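Local coordinates for structure-specific endonuclease subunit slx4 (Schizosaccharomyces pombe, PDB 4ZDT), which is the regulatory subunit of the slx1-slx4 structure-specific endonuclease, which cuts branched DNA structures that arise during DNA repair and recombination, at residues L52-I55 against K56-C59; E37-Q40 against L41-K44; V24-K27 against I28-S32. One frame throughout, in Å; residues are numbered along the deposited sequence.

The three contacts follow one another along the C-terminal domain of Slx4, an all-helical piece of the protein. Contact 3 comes first, on helix 23-29 and the turn that ends it. Contact 2 follows on helix 36-45, and contact 1 comes last, on helix 52-62. The centres of contacts 1 and 2 lie about 12 Å apart, those of 2 and 3 about 15 Å, and those of 1 and 3 about 16 Å. Phe39 of contact 2 meets Ile55 and Trp58 of contact 1 and Val24 of contact 3, so one core joins all three helices. Of the three, contact 3 meets Slx1 most, and contact 2 does not touch it.

Contact 1 (L52-I55 against K56-C59); sequences LDLI and KSWC
Leu52 to Cys59 make the first two turns of helix 52-62, and four successive i to i+4 backbone hydrogen bonds join Leu52-Ile55 to Lys56-Cys59. Lys56 N reaches Leu52 O at 2.9 Å, and Cys59 N reaches Ile55 O at 2.8 Å. Both bonds are nearly straight at the hydrogen. Trp58 N is bonded to Leu54 O at 3.0 Å. Ser57 adds a side-chain contact to this ladder. Its OG is hydrogen-bonded to His9 NE2 of helix 3-18. OG is set anti to the CA hydrogen (chi1 61°), which turns it back toward the preceding turn. There OG lies 3.1 Å from Asp53 O and 3.2 Å from Leu54 O. The extended chain of Lys56 runs past Leu52, its CG 3.1 Å from Leu52 O. Its NZ stays 5.1 Å from Asp53 OD1, so the opposite charges are near each other but not in contact. On the buried side, Ile55 CG2 touches Cys59 SG at 4.1 Å. Trp58 CG is anti to the backbone N (chi1 179°), and the indole leads away from Leu52-Ile55. Its NE1 is hydrogen-bonded to Ser13 OG, and the ring packs on Ile12 and Val16 of helix 3-18 and on Val47 of the Slx1 chain. Leu52 and Ile55 face helix 36-45. This is an amphipathic helix, with Ile55, Trp58 and Cys59 turned into the core of a small helical domain.

Contact 2 (E37-Q40 against L41-K44); sequences EEFQ and LWLK
Phe39 and Leu43, one turn apart on helix 36-45, meet through a CH-pi contact. Leu43 CD1 sits over the centre of the Phe39 ring, 3.9 Å from the centroid and 8° off the ring normal. Leu43 CG is anti to the carbonyl carbon (chi1 -66°), which sends the branch back toward the preceding turn and brings CD1 onto one face of the ring. Leu43 CD2 also reaches Phe39 CE1 at 3.8 Å. Trp42 comes to the ring elsewhere. Its CE3 lies near the Phe39 plane at the ring edge, 3.7 Å from Phe39 CE1. The two ring planes make 31°, an oblique pairing. Leu43 N is bonded to Phe39 O at 2.7 Å. Trp42 NE1 is hydrogen-bonded to Asp21 OD2, which anchors the far side of the indole. Gln40 NE2 is hydrogen-bonded to Val50 O. With an alanine at Phe39, the ring face that Leu43 CD1 covers is gone, and a gap is likely to open beside Trp42 CE3. Phe39 also packs on Ile12 and Val16, Val24 and Ile55, so this aromatic-aliphatic cluster belongs to the hydrophobic core of this small all-helical domain.

Contact 3 (V24-K27 against I28-S32); sequences VWIK and ILTYS
A Schellman motif ends helix 23-29, and Lys27 and Ser32 close it. Ser32 N bonds to Lys27 O at 2.8 Å, and Tyr31 N bonds to Ile28 O at 3.1 Å. Tyr31 is the C-prime residue, and its positive phi (56°) lets the chain leave the helix. Thr30 N also bonds to Lys27 O, at 3.1 Å. It approaches from well above the carbonyl plane, on the opposite face from Ser32 N, so two N-H groups hold the same oxygen. Thr30 OG1 lies 2.9 Å from Ile26 O and is also near Lys27 O. A chi1 of 62° tucks this hydroxyl back over the last turn of the helix. Ser32 OG donates to Thr30 OG1 at 3.1 Å and ties the turn to this hydroxyl. Further back, Leu29 puts CD1 over one face of the Trp25 indole, above its five-membered ring. This is a CH-pi contact, 3.8 Å from CD1 to the ring centroid and 10° off the normal. Leu29 CD2 touches Trp25 NE1 at 3.6 Å. Ile28 CB sits at the edge of the indole, near its plane, and Ile28 CD1 meets Val24 CG1 at 4.0 Å. Trp25 NE1 is hydrogen-bonded to Val47 O of the Slx1 chain. Leu29 O accepts a bond from Trp63 NE1 of the Slx1 chain, and Tyr31 makes a cation-pi contact with Arg64 of the same chain. Within Slx4, Trp25 and Ile28 pack on Val16 of helix 3-18, while Val24 packs on Phe39 and Trp42 of helix 36-45. The short helix thus packs against both of these helices and against the Slx1 subunit.

Contact 1 (L52-I55 against K56-C59)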
ATOM      1  N   LEU B  52      -6.397 -19.304   4.285  1.00 27.00           N
ATOM      2  CA  LEU B  52      -6.271 -18.380   5.410  1.00 27.55           C
ATOM      3  C   LEU B  52      -4.885 -18.395   6.044  1.00 27.43           C
ATOM      4  O   LEU B  52      -4.393 -17.347   6.470  1.00 26.88           O
ATOM      5  CB  LEU B  52      -7.354 -18.649   6.468  1.00 28.19           C
ATOM      6  CG  LEU B  52      -8.798 -18.316   6.068  1.00 30.24           C
ATOM      7  CD1 LEU B  52      -9.742 -18.501   7.273  1.00 32.60           C
ATOM      8  CD2 LEU B  52      -8.899 -16.894   5.517  1.00 31.16           C
ATOM      9  N   ASP B  53      -4.240 -19.568   6.094  1.00 26.98           N
ATOM     10  CA  ASP B  53      -2.859 -19.644   6.590  1.00 26.61           C
ATOM     11  C   ASP B  53      -1.883 -18.848   5.725  1.00 26.48           C
ATOM     12  O   ASP B  53      -0.995 -18.157   6.245  1.00 26.10           O
ATOM     13  CB  ASP B  53      -2.374 -21.097   6.702  1.00 27.30           C
ATOM     14  CG  ASP B  53      -2.976 -21.836   7.906  1.00 28.99           C
ATOM     15  OD1 ASP B  53      -3.579 -21.188   8.785  1.00 30.21           O
ATOM     16  OD2 ASP B  53      -2.847 -23.071   7.962  1.00 29.10           O
ATOM     17  N   LEU B  54      -2.061 -18.931   4.411  1.00 24.91           N
ATOM     18  CA  LEU B  54      -1.225 -18.184   3.478  1.00 25.47           C
ATOM     19  C   LEU B  54      -1.439 -16.681   3.637  1.00 25.46           C
ATOM     20  O   LEU B  54      -0.502 -15.894   3.505  1.00 24.60           O
ATOM     21  CB  LEU B  54      -1.518 -18.608   2.038  1.00 25.65           C
ATOM     22  CG  LEU B  54      -0.658 -19.745   1.479  1.00 28.81           C
ATOM     23  CD1 LEU B  54      -1.015 -20.022   0.025  1.00 28.56           C
ATOM     24  CD2 LEU B  54       0.820 -19.418   1.619  1.00 29.17           C
ATOM     25  N   ILE B  55      -2.678 -16.290   3.920  1.00 25.50           N
ATOM     26  CA  ILE B  55      -3.018 -14.874   4.106  1.00 25.62           C
ATOM     27  C   ILE B  55      -2.434 -14.352   5.408  1.00 25.98           C
ATOM     28  O   ILE B  55      -1.773 -13.324   5.422  1.00 26.44           O
ATOM     29  CB  ILE B  55      -4.545 -14.624   4.028  1.00 25.56           C
ATOM     30  CG1 ILE B  55      -5.014 -14.819   2.589  1.00 24.47           C
ATOM     31  CG2 ILE B  55      -4.892 -13.195   4.513  1.00 24.68           C
ATOM     32  CD1 ILE B  55      -6.526 -15.019   2.450  1.00 26.22           C
ATOM     33  N   LYS B  56      -2.637 -15.093   6.496  1.00 26.82           N
ATOM     34  CA  LYS B  56      -2.089 -14.709   7.795  1.00 27.02           C
ATOM     35  C   LYS B  56      -0.571 -14.567   7.751  1.00 26.88           C
ATOM     36  O   LYS B  56      -0.028 -13.593   8.298  1.00 26.48           O
ATOM     37  CB  LYS B  56      -2.540 -15.677   8.897  1.00 27.58           C
ATOM     38  CG  LYS B  56      -4.049 -15.663   9.109  1.00 29.61           C
ATOM     39  CD  LYS B  56      -4.528 -16.796  10.014  1.00 32.68           C
ATOM     40  CE  LYS B  56      -6.033 -16.674  10.246  1.00 35.97           C
ATOM     41  NZ  LYS B  56      -6.573 -17.811  11.061  1.00 39.19           N
ATOM     42  N   SER B  57       0.114 -15.514   7.101  1.00 26.39           N
ATOM     43  CA  SER B  57       1.579 -15.471   7.026  1.00 26.09           C
ATOM     44  C   SER B  57       2.052 -14.332   6.139  1.00 26.04           C
ATOM     45  O   SER B  57       3.065 -13.700   6.425  1.00 25.19           O
ATOM     46  CB  SER B  57       2.202 -16.811   6.577  1.00 27.33           C
ATOM     47  OG  SER B  57       1.769 -17.209   5.281  1.00 27.01           O
ATOM     48  N   TRP B  58       1.306 -14.073   5.064  1.00 25.47           N
ATOM     49  CA  TRP B  58       1.577 -12.946   4.182  1.00 25.43           C
ATOM     50  C   TRP B  58       1.444 -11.641   4.972  1.00 25.95           C
ATOM     51  O   TRP B  58       2.361 -10.826   4.966  1.00 26.03           O
ATOM     52  CB  TRP B  58       0.629 -12.979   2.966  1.00 24.87           C
ATOM     53  CG  TRP B  58       0.821 -11.854   2.005  1.00 23.04           C
ATOM     54  CD1 TRP B  58       1.754 -11.754   1.010  1.00 22.97           C
ATOM     55  CD2 TRP B  58       0.039 -10.659   1.947  1.00 23.20           C
ATOM     56  NE1 TRP B  58       1.606 -10.552   0.343  1.00 23.00           N
ATOM     57  CE2 TRP B  58       0.555  -9.869   0.902  1.00 22.87           C
ATOM     58  CE3 TRP B  58      -1.061 -10.186   2.678  1.00 23.58           C
ATOM     59  CZ2 TRP B  58       0.012  -8.613   0.565  1.00 24.04           C
ATOM     60  CZ3 TRP B  58      -1.607  -8.950   2.337  1.00 25.01           C
ATOM     61  CH2 TRP B  58      -1.065  -8.183   1.285  1.00 24.54           C
ATOM     62  N   CYS B  59       0.323 -11.468   5.673  1.00 26.75           N
ATOM     63  CA  CYS B  59       0.095 -10.260   6.470  1.00 28.79           C
ATOM     64  C   CYS B  59       1.210 -10.058   7.492  1.00 30.04           C
ATOM     65  O   CYS B  59       1.740  -8.941   7.637  1.00 29.91           O
ATOM     66  CB  CYS B  59      -1.264 -10.276   7.194  1.00 27.87           C
ATOM     67  SG  CYS B  59      -2.766 -10.172   6.188  1.00 29.97           S
TER

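Contact 2 (E37-Q40 against L41-K44)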
ATOM      1  N   GLU B  37     -11.013 -13.189   6.330  1.00 36.06           N
ATOM      2  CA  GLU B  37     -12.056 -13.933   5.633  1.00 36.41           C
ATOM      3  C   GLU B  37     -12.634 -13.154   4.451  1.00 35.65           C
ATOM      4  O   GLU B  37     -12.808 -13.717   3.372  1.00 35.44           O
ATOM      5  CB  GLU B  37     -13.152 -14.393   6.606  1.00 37.47           C
ATOM      6  CG  GLU B  37     -12.726 -15.622   7.428  1.00 41.26           C
ATOM      7  CD  GLU B  37     -13.476 -15.776   8.748  1.00 46.86           C
ATOM      8  OE1 GLU B  37     -14.653 -15.361   8.836  1.00 49.14           O
ATOM      9  OE2 GLU B  37     -12.877 -16.322   9.705  1.00 49.23           O
ATOM     10  N   GLU B  38     -12.903 -11.861   4.642  1.00 34.98           N
ATOM     11  CA  GLU B  38     -13.379 -11.024   3.534  1.00 34.33           C
ATOM     12  C   GLU B  38     -12.328 -10.907   2.421  1.00 32.89           C
ATOM     13  O   GLU B  38     -12.670 -11.005   1.234  1.00 32.79           O
ATOM     14  CB  GLU B  38     -13.824  -9.639   4.026  1.00 34.63           C
ATOM     15  CG  GLU B  38     -15.194  -9.633   4.738  1.00 36.73           C
ATOM     16  CD  GLU B  38     -15.571  -8.258   5.295  0.80 39.97           C
ATOM     17  OE1 GLU B  38     -15.011  -7.234   4.832  0.50 40.70           O
ATOM     18  OE2 GLU B  38     -16.436  -8.201   6.197  0.50 40.92           O
ATOM     19  N   PHE B  39     -11.067 -10.736   2.825  1.00 31.94           N
ATOM     20  CA  PHE B  39      -9.897 -10.636   1.921  1.00 30.71           C
ATOM     21  C   PHE B  39      -9.745 -11.899   1.074  1.00 30.69           C
ATOM     22  O   PHE B  39      -9.520 -11.812  -0.150  1.00 30.94           O
ATOM     23  CB  PHE B  39      -8.629 -10.386   2.757  1.00 30.19           C
ATOM     24  CG  PHE B  39      -7.354 -10.090   1.946  1.00 28.07           C
ATOM     25  CD1 PHE B  39      -7.387  -9.316   0.766  1.00 25.13           C
ATOM     26  CD2 PHE B  39      -6.119 -10.526   2.414  1.00 26.48           C
ATOM     27  CE1 PHE B  39      -6.205  -9.026   0.046  1.00 23.85           C
ATOM     28  CE2 PHE B  39      -4.924 -10.231   1.714  1.00 26.87           C
ATOM     29  CZ  PHE B  39      -4.979  -9.475   0.521  1.00 23.34           C
ATOM     30  N   GLN B  40      -9.895 -13.066   1.699  1.00 30.54           N
ATOM     31  CA  GLN B  40      -9.837 -14.331   0.963  1.00 29.86           C
ATOM     32  C   GLN B  40     -10.853 -14.361  -0.185  1.00 30.26           C
ATOM     33  O   GLN B  40     -10.520 -14.754  -1.309  1.00 29.80           O
ATOM     34  CB  GLN B  40     -10.038 -15.509   1.921  1.00 30.14           C
ATOM     35  CG  GLN B  40      -9.906 -16.891   1.275  1.00 29.10           C
ATOM     36  CD  GLN B  40     -10.114 -18.010   2.278  1.00 30.59           C
ATOM     37  OE1 GLN B  40     -11.078 -17.989   3.051  1.00 27.79           O
ATOM     38  NE2 GLN B  40      -9.206 -18.991   2.282  1.00 28.88           N
ATOM     39  N   LEU B  41     -12.083 -13.924   0.100  1.00 30.82           N
ATOM     40  CA  LEU B  41     -13.144 -13.850  -0.919  1.00 31.64           C
ATOM     41  C   LEU B  41     -12.836 -12.798  -1.976  1.00 30.81           C
ATOM     42  O   LEU B  41     -13.040 -13.029  -3.179  1.00 30.73           O
ATOM     43  CB  LEU B  41     -14.503 -13.574  -0.252  1.00 32.80           C
ATOM     44  CG  LEU B  41     -15.057 -14.669   0.659  1.00 36.07           C
ATOM     45  CD1 LEU B  41     -16.046 -14.090   1.699  1.00 40.14           C
ATOM     46  CD2 LEU B  41     -15.728 -15.752  -0.165  1.00 39.25           C
ATOM     47  N   TRP B  42     -12.311 -11.655  -1.530  1.00 29.73           N
ATOM     48  CA  TRP B  42     -11.890 -10.589  -2.449  1.00 28.78           C
ATOM     49  C   TRP B  42     -10.830 -11.130  -3.408  1.00 28.30           C
ATOM     50  O   TRP B  42     -10.915 -10.933  -4.619  1.00 27.47           O
ATOM     51  CB  TRP B  42     -11.351  -9.395  -1.644  1.00 29.41           C
ATOM     52  CG  TRP B  42     -10.963  -8.130  -2.427  1.00 28.46           C
ATOM     53  CD1 TRP B  42     -11.782  -7.076  -2.740  1.00 30.07           C
ATOM     54  CD2 TRP B  42      -9.654  -7.771  -2.900  1.00 28.00           C
ATOM     55  NE1 TRP B  42     -11.071  -6.097  -3.413  1.00 28.40           N
ATOM     56  CE2 TRP B  42      -9.765  -6.497  -3.522  1.00 27.94           C
ATOM     57  CE3 TRP B  42      -8.397  -8.401  -2.864  1.00 26.03           C
ATOM     58  CZ2 TRP B  42      -8.668  -5.844  -4.107  1.00 27.80           C
ATOM     59  CZ3 TRP B  42      -7.301  -7.748  -3.453  1.00 27.19           C
ATOM     60  CH2 TRP B  42      -7.452  -6.480  -4.067  1.00 27.93           C
ATOM     61  N   LEU B  43      -9.832 -11.830  -2.869  1.00 27.59           N
ATOM     62  CA  LEU B  43      -8.823 -12.453  -3.717  1.00 27.66           C
ATOM     63  C   LEU B  43      -9.435 -13.458  -4.691  1.00 27.78           C
ATOM     64  O   LEU B  43      -9.047 -13.515  -5.850  1.00 27.22           O
ATOM     65  CB  LEU B  43      -7.724 -13.126  -2.875  1.00 26.73           C
ATOM     66  CG  LEU B  43      -6.872 -12.150  -2.065  1.00 26.52           C
ATOM     67  CD1 LEU B  43      -6.044 -12.897  -1.016  1.00 25.90           C
ATOM     68  CD2 LEU B  43      -6.002 -11.302  -3.030  1.00 23.15           C
ATOM     69  N   LYS B  44     -10.371 -14.265  -4.205  1.00 29.38           N
ATOM     70  CA  LYS B  44     -11.000 -15.282  -5.059  1.00 31.06           C
ATOM     71  C   LYS B  44     -11.663 -14.639  -6.291  1.00 32.14           C
ATOM     72  O   LYS B  44     -11.487 -15.107  -7.424  1.00 31.58           O
ATOM     73  CB  LYS B  44     -11.998 -16.100  -4.241  1.00 31.17           C
ATOM     74  CG  LYS B  44     -12.644 -17.261  -4.998  1.00 32.78           C
ATOM     75  CD  LYS B  44     -13.615 -18.000  -4.084  1.00 34.95           C
ATOM     76  CE  LYS B  44     -14.519 -18.941  -4.897  1.00 38.02           C
ATOM     77  NZ  LYS B  44     -15.368 -19.748  -3.972  1.00 41.79           N
TER

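Contact 3 (V24-K27 against I28-S32)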
ATOM      1  N   VAL B  24      -8.031  -2.234  -0.955  1.00 23.53           N
ATOM      2  CA  VAL B  24      -7.217  -3.032  -0.040  1.00 22.79           C
ATOM      3  C   VAL B  24      -5.835  -2.397   0.117  1.00 21.99           C
ATOM      4  O   VAL B  24      -5.326  -2.298   1.222  1.00 21.95           O
ATOM      5  CB  VAL B  24      -7.059  -4.511  -0.481  1.00 22.94           C
ATOM      6  CG1 VAL B  24      -6.065  -5.242   0.439  1.00 21.60           C
ATOM      7  CG2 VAL B  24      -8.398  -5.217  -0.461  1.00 22.13           C
ATOM      8  N   TRP B  25      -5.220  -2.001  -0.990  1.00 21.87           N
ATOM      9  CA  TRP B  25      -3.890  -1.422  -0.899  1.00 22.19           C
ATOM     10  C   TRP B  25      -3.960  -0.145  -0.046  1.00 22.84           C
ATOM     11  O   TRP B  25      -3.099   0.089   0.801  1.00 22.42           O
ATOM     12  CB  TRP B  25      -3.293  -1.157  -2.274  1.00 21.75           C
ATOM     13  CG  TRP B  25      -1.795  -0.968  -2.250  1.00 20.84           C
ATOM     14  CD1 TRP B  25      -0.950  -1.163  -1.180  1.00 22.51           C
ATOM     15  CD2 TRP B  25      -0.969  -0.601  -3.345  1.00 22.49           C
ATOM     16  NE1 TRP B  25       0.344  -0.916  -1.548  1.00 22.46           N
ATOM     17  CE2 TRP B  25       0.363  -0.564  -2.872  1.00 22.32           C
ATOM     18  CE3 TRP B  25      -1.221  -0.286  -4.690  1.00 21.98           C
ATOM     19  CZ2 TRP B  25       1.440  -0.233  -3.694  1.00 23.26           C
ATOM     20  CZ3 TRP B  25      -0.156   0.035  -5.508  1.00 23.20           C
ATOM     21  CH2 TRP B  25       1.163   0.070  -5.009  1.00 24.53           C
ATOM     22  N   ILE B  26      -5.017   0.643  -0.240  1.00 22.99           N
ATOM     23  CA  ILE B  26      -5.180   1.895   0.517  1.00 22.89           C
ATOM     24  C   ILE B  26      -5.332   1.630   2.013  1.00 22.70           C
ATOM     25  O   ILE B  26      -4.813   2.387   2.837  1.00 21.81           O
ATOM     26  CB  ILE B  26      -6.367   2.724  -0.022  1.00 23.04           C
ATOM     27  CG1 ILE B  26      -6.064   3.205  -1.450  1.00 24.05           C
ATOM     28  CG2 ILE B  26      -6.681   3.909   0.907  1.00 22.77           C
ATOM     29  CD1 ILE B  26      -5.055   4.306  -1.514  1.00 30.46           C
ATOM     30  N   LYS B  27      -6.024   0.544   2.372  1.00 22.25           N
ATOM     31  CA  LYS B  27      -6.108   0.151   3.778  1.00 22.32           C
ATOM     32  C   LYS B  27      -4.720  -0.130   4.358  1.00 21.59           C
ATOM     33  O   LYS B  27      -4.365   0.386   5.426  1.00 21.99           O
ATOM     34  CB  LYS B  27      -7.034  -1.071   3.976  1.00 22.67           C
ATOM     35  CG  LYS B  27      -8.534  -0.710   3.936  1.00 24.14           C
ATOM     36  CD  LYS B  27      -9.395  -1.971   4.064  1.00 27.42           C
ATOM     37  CE  LYS B  27     -10.882  -1.650   3.996  1.00 29.73           C
ATOM     38  NZ  LYS B  27     -11.642  -2.883   4.269  1.00 33.72           N
ATOM     39  N   ILE B  28      -3.942  -0.934   3.646  1.00 20.98           N
ATOM     40  CA  ILE B  28      -2.580  -1.302   4.045  1.00 21.61           C
ATOM     41  C   ILE B  28      -1.714  -0.048   4.201  1.00 22.11           C
ATOM     42  O   ILE B  28      -1.012   0.112   5.199  1.00 21.96           O
ATOM     43  CB  ILE B  28      -1.939  -2.257   2.995  1.00 21.47           C
ATOM     44  CG1 ILE B  28      -2.667  -3.617   3.007  1.00 22.43           C
ATOM     45  CG2 ILE B  28      -0.401  -2.445   3.225  1.00 22.10           C
ATOM     46  CD1 ILE B  28      -2.329  -4.516   1.799  1.00 22.42           C
ATOM     47  N   LEU B  29      -1.777   0.829   3.205  1.00 21.74           N
ATOM     48  CA  LEU B  29      -0.969   2.052   3.196  1.00 22.54           C
ATOM     49  C   LEU B  29      -1.344   3.055   4.292  1.00 22.74           C
ATOM     50  O   LEU B  29      -0.595   4.002   4.546  1.00 23.67           O
ATOM     51  CB  LEU B  29      -1.029   2.715   1.814  1.00 21.54           C
ATOM     52  CG  LEU B  29      -0.446   1.927   0.638  1.00 21.96           C
ATOM     53  CD1 LEU B  29      -0.725   2.650  -0.705  1.00 22.62           C
ATOM     54  CD2 LEU B  29       1.056   1.669   0.816  1.00 21.16           C
ATOM     55  N   THR B  30      -2.506   2.871   4.908  1.00 23.39           N
ATOM     56  CA  THR B  30      -2.972   3.759   5.971  1.00 24.58           C
ATOM     57  C   THR B  30      -3.055   3.033   7.310  1.00 25.04           C
ATOM     58  O   THR B  30      -3.684   3.518   8.247  1.00 24.96           O
ATOM     59  CB  THR B  30      -4.321   4.431   5.625  1.00 24.59           C
ATOM     60  OG1 THR B  30      -5.333   3.435   5.457  1.00 26.38           O
ATOM     61  CG2 THR B  30      -4.198   5.240   4.335  1.00 24.81           C
ATOM     62  N   TYR B  31      -2.390   1.879   7.391  1.00 25.87           N
ATOM     63  CA  TYR B  31      -2.354   1.058   8.607  1.00 26.56           C
ATOM     64  C   TYR B  31      -3.753   0.671   9.134  1.00 27.41           C
ATOM     65  O   TYR B  31      -3.960   0.590  10.346  1.00 27.25           O
ATOM     66  CB  TYR B  31      -1.520   1.760   9.721  1.00 26.85           C
ATOM     67  CG  TYR B  31      -0.118   2.163   9.258  1.00 25.79           C
ATOM     68  CD1 TYR B  31       0.905   1.217   9.216  1.00 25.35           C
ATOM     69  CD2 TYR B  31       0.169   3.466   8.868  1.00 25.45           C
ATOM     70  CE1 TYR B  31       2.173   1.563   8.795  1.00 26.29           C
ATOM     71  CE2 TYR B  31       1.440   3.827   8.451  1.00 25.45           C
ATOM     72  CZ  TYR B  31       2.430   2.884   8.409  1.00 25.82           C
ATOM     73  OH  TYR B  31       3.688   3.241   7.984  1.00 26.85           O
ATOM     74  N   SER B  32      -4.706   0.450   8.207  1.00 28.43           N
ATOM     75  CA  SER B  32      -6.052  -0.025   8.562  1.00 29.61           C
ATOM     76  C   SER B  32      -6.157  -1.536   8.470  1.00 30.06           C
ATOM     77  O   SER B  32      -5.742  -2.143   7.471  1.00 28.92           O
ATOM     78  CB  SER B  32      -7.135   0.599   7.656  1.00 29.36           C
ATOM     79  OG  SER B  32      -7.019   2.008   7.610  1.00 34.44           O
TER